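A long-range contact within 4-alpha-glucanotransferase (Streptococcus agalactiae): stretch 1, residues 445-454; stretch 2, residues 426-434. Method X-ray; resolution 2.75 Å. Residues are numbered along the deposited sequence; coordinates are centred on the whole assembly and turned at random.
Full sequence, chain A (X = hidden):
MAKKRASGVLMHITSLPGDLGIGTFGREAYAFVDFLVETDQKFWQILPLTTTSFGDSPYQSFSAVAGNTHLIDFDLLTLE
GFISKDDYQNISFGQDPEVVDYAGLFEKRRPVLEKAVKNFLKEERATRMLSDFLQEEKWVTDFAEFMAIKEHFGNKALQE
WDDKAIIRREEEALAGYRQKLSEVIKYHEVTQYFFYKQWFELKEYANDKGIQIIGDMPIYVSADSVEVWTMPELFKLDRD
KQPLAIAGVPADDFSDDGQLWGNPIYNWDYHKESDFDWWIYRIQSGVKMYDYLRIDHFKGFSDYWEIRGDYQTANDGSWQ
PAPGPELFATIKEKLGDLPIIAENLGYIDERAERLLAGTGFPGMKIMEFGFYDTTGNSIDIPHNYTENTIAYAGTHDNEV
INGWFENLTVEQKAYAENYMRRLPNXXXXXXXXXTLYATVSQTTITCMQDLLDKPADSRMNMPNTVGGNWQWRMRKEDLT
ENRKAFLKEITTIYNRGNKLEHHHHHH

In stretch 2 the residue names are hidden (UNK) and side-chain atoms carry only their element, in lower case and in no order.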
# COMPACT_ATOMS: atom_id res chain seq x y z
N ILE A 445 3.87 14.20 -6.88
CA ILE A 445 4.31 13.51 -5.67
C ILE A 445 5.79 13.21 -5.78
O ILE A 445 6.26 12.69 -6.80
CB ILE A 445 3.52 12.22 -5.42
CG1 ILE A 445 2.03 12.49 -5.52
CG2 ILE A 445 3.84 11.69 -4.05
CD1 ILE A 445 1.53 13.36 -4.41
N THR A 446 6.53 13.53 -4.73
CA THR A 446 7.97 13.36 -4.70
C THR A 446 8.34 12.17 -3.83
O THR A 446 7.85 12.04 -2.70
CB THR A 446 8.64 14.64 -4.19
OG1 THR A 446 8.35 15.70 -5.12
CG2 THR A 446 10.16 14.43 -4.06
N CYS A 447 9.17 11.29 -4.37
CA CYS A 447 9.58 10.08 -3.68
C CYS A 447 10.62 10.45 -2.65
O CYS A 447 11.71 10.91 -3.02
CB CYS A 447 10.15 9.08 -4.68
SG CYS A 447 9.03 7.79 -5.28
N MET A 448 10.31 10.26 -1.37
CA MET A 448 11.23 10.71 -0.32
C MET A 448 12.66 10.21 -0.55
O MET A 448 13.61 10.85 -0.08
CB MET A 448 10.72 10.26 1.06
CG MET A 448 11.63 10.59 2.23
SD MET A 448 11.82 12.37 2.52
CE MET A 448 10.15 12.83 2.80
N GLN A 449 12.84 9.11 -1.28
CA GLN A 449 14.19 8.68 -1.64
C GLN A 449 14.91 9.78 -2.41
O GLN A 449 16.01 10.20 -2.02
CB GLN A 449 14.14 7.41 -2.48
CG GLN A 449 14.03 6.11 -1.71
CD GLN A 449 12.59 5.75 -1.41
OE1 GLN A 449 11.74 6.63 -1.17
NE2 GLN A 449 12.30 4.45 -1.44
N ASP A 450 14.29 10.27 -3.49
CA ASP A 450 14.94 11.20 -4.41
C ASP A 450 15.11 12.58 -3.81
O ASP A 450 16.07 13.29 -4.14
CB ASP A 450 14.14 11.27 -5.71
CG ASP A 450 13.88 9.89 -6.29
OD1 ASP A 450 14.83 9.07 -6.28
OD2 ASP A 450 12.73 9.63 -6.74
N LEU A 451 14.20 13.00 -2.93
CA LEU A 451 14.40 14.24 -2.20
C LEU A 451 15.72 14.24 -1.42
O LEU A 451 16.40 15.27 -1.34
CB LEU A 451 13.22 14.48 -1.27
CG LEU A 451 13.34 15.79 -0.54
CD1 LEU A 451 12.56 16.85 -1.29
CD2 LEU A 451 12.83 15.61 0.87
N LEU A 452 16.11 13.10 -0.86
CA LEU A 452 17.40 12.98 -0.18
C LEU A 452 18.51 12.47 -1.09
O LEU A 452 19.60 12.17 -0.58
CB LEU A 452 17.29 12.05 1.03
CG LEU A 452 16.02 12.20 1.85
CD1 LEU A 452 15.82 10.96 2.72
CD2 LEU A 452 16.03 13.48 2.68
N ASP A 453 18.25 12.34 -2.39
CA ASP A 453 19.26 11.91 -3.36
C ASP A 453 19.85 10.55 -2.98
O ASP A 453 21.07 10.40 -2.83
CB ASP A 453 20.36 12.98 -3.50
CG ASP A 453 21.12 12.88 -4.83
OD1 ASP A 453 20.48 12.89 -5.91
OD2 ASP A 453 22.38 12.81 -4.81
N LYS A 454 18.95 9.51 -2.83
CA LYS A 454 19.55 8.24 -2.39
C LYS A 454 19.88 7.34 -3.59
O LYS A 454 19.26 7.45 -4.65
CB LYS A 454 18.61 7.51 -1.43
CG LYS A 454 18.64 8.06 -0.00
CD LYS A 454 20.05 8.02 0.56
CE LYS A 454 20.06 8.19 2.08
NZ LYS A 454 19.45 7.03 2.80
N UNK A 426 24.98 19.83 -10.82
CA UNK A 426 23.67 19.72 -10.18
C UNK A 426 23.25 18.25 -10.13
O UNK A 426 23.16 17.60 -11.19
c UNK A 426 21.24 20.73 -10.28
c UNK A 426 20.15 21.32 -11.24
c UNK A 426 22.63 20.56 -10.95
o UNK A 426 20.21 21.08 -12.48
o UNK A 426 19.23 22.03 -10.74
N UNK A 427 22.97 17.69 -8.95
CA UNK A 427 22.48 16.31 -8.91
C UNK A 427 21.16 16.21 -9.65
O UNK A 427 20.29 17.07 -9.50
c UNK A 427 22.92 18.33 -7.62
c UNK A 427 22.98 17.17 -6.69
c UNK A 427 22.32 16.02 -7.40
N UNK A 428 21.01 15.17 -10.46
CA UNK A 428 19.87 15.12 -11.37
C UNK A 428 18.55 14.83 -10.67
O UNK A 428 17.49 14.92 -11.31
c UNK A 428 19.67 14.03 -14.97
c UNK A 428 20.00 12.66 -11.98
c UNK A 428 20.12 14.11 -12.50
c UNK A 428 19.15 14.38 -13.66
N UNK A 429 18.55 14.49 -9.38
CA UNK A 429 17.26 14.34 -8.71
C UNK A 429 16.56 15.68 -8.58
O UNK A 429 15.34 15.79 -8.77
c UNK A 429 17.92 12.26 -7.49
o UNK A 429 18.38 14.47 -6.58
c UNK A 429 17.44 13.70 -7.34
N UNK A 430 17.33 16.72 -8.26
CA UNK A 430 16.81 18.08 -8.23
C UNK A 430 16.42 18.55 -9.64
O UNK A 430 15.41 19.25 -9.81
c UNK A 430 19.18 19.16 -5.34
c UNK A 430 17.82 18.97 -6.02
o UNK A 430 19.23 19.04 -4.09
o UNK A 430 20.19 19.40 -6.04
c UNK A 430 17.86 18.99 -7.57
N UNK A 431 17.18 18.14 -10.66
CA UNK A 431 16.77 18.42 -12.04
C UNK A 431 15.39 17.84 -12.32
O UNK A 431 14.43 18.58 -12.62
c UNK A 431 17.79 17.83 -13.02
o UNK A 431 19.13 18.06 -12.56
c UNK A 431 17.62 18.47 -14.41
N UNK A 432 15.27 16.51 -12.21
CA UNK A 432 14.04 15.84 -12.58
C UNK A 432 12.87 16.42 -11.80
O UNK A 432 11.79 16.65 -12.36
c UNK A 432 12.81 13.61 -12.60
c UNK A 432 15.21 13.73 -13.31
c UNK A 432 14.16 14.31 -12.38
N UNK A 433 13.08 16.70 -10.51
CA UNK A 433 11.99 17.17 -9.68
C UNK A 433 11.58 18.60 -10.02
O UNK A 433 10.39 18.95 -9.93
c UNK A 433 13.09 15.51 -6.40
c UNK A 433 12.39 17.04 -8.22
c UNK A 433 10.82 15.36 -7.37
c UNK A 433 12.27 15.63 -7.66
N UNK A 434 12.54 19.45 -10.43
CA UNK A 434 12.15 20.76 -10.95
C UNK A 434 11.20 20.59 -12.13
O UNK A 434 10.11 21.18 -12.16
n UNK A 434 16.66 23.34 -8.79
c UNK A 434 13.39 21.57 -11.36
c UNK A 434 15.73 24.20 -8.40
n UNK A 434 15.88 24.87 -7.27
c UNK A 434 14.13 22.19 -10.18
c UNK A 434 14.40 23.68 -10.40
n UNK A 434 14.65 24.39 -9.14

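Position 426 has three side-chain carbons in an unbranched chain, the third carrying two oxygens. That carboxylate on a three-carbon chain is glutamate, E426; its side chain is out of reach of stretch 1.

At 427 three carbons close a ring onto the backbone N, and CB lies 3.9 Å from D453 OD1. The ring identifies proline, P427. It sits at the N-cap position, right before the helix.

Position 428 carries four carbons, forked at the first, with one arm two carbons long: isoleucine, I428. Its CA-to-CB bond points sideways and the end of the side chain leads away, so it makes no contact with stretch 1.

At 429 one carbon carries an oxygen and a second carbon. The oxygen lies 2.7 Å from D453 OD1, and CB lies 3.5 Å from D450 O. A beta carbon bearing both a hydroxyl and a methyl is threonine, T429. Its chi1 of 55° (p) places OG1 to donate a hydrogen bond to D453 OD1, while CG2 lies 4.3 Å from D450 CB.

Position 430 repeats the pattern of three carbons ending in two oxygens, hence glutamate, E430. CA to CB points sideways; the end comes nearer, but it makes no contact with stretch 1.

Position 431 again shows one carbon bearing an oxygen and a carbon: threonine, T431. It is out of reach of stretch 1.

At 432 one carbon carries two others, three in all, as in valine, V432. It is out of reach of stretch 1.

Position 433 has four carbons, forked at the second. One terminal carbon lies 3.4 Å from T446 OG1, and the other lies 4.4 Å from both D450 CB and L451 N. The second-carbon fork distinguishes leucine, L433, from the first-carbon fork of I428; the carbon near T446 is CD2 and the other is CD1.

Position 434 has three carbons, a nitrogen, then a carbon bearing two more nitrogens: a guanidinium, so arginine, R434. It is out of reach of stretch 1 and forms a salt bridge within its own stretch, NH1 to E426 OE1 at 3.5 Å.

The contact thus rests on T429 and L433, four residues apart on one helix. Both direct CA to CB toward stretch 1. L433 packs against T446 and D450, whereas T429 packs on D450 and supplies the one hydrogen bond across the stretches. D453, past the end of the helix 448-451, points CA to CB toward stretch 2, and its N donates to D450 O at 3.0 Å. Together the stretches bury 293 Å².

Stretch 2 426-434: EPITETVLR
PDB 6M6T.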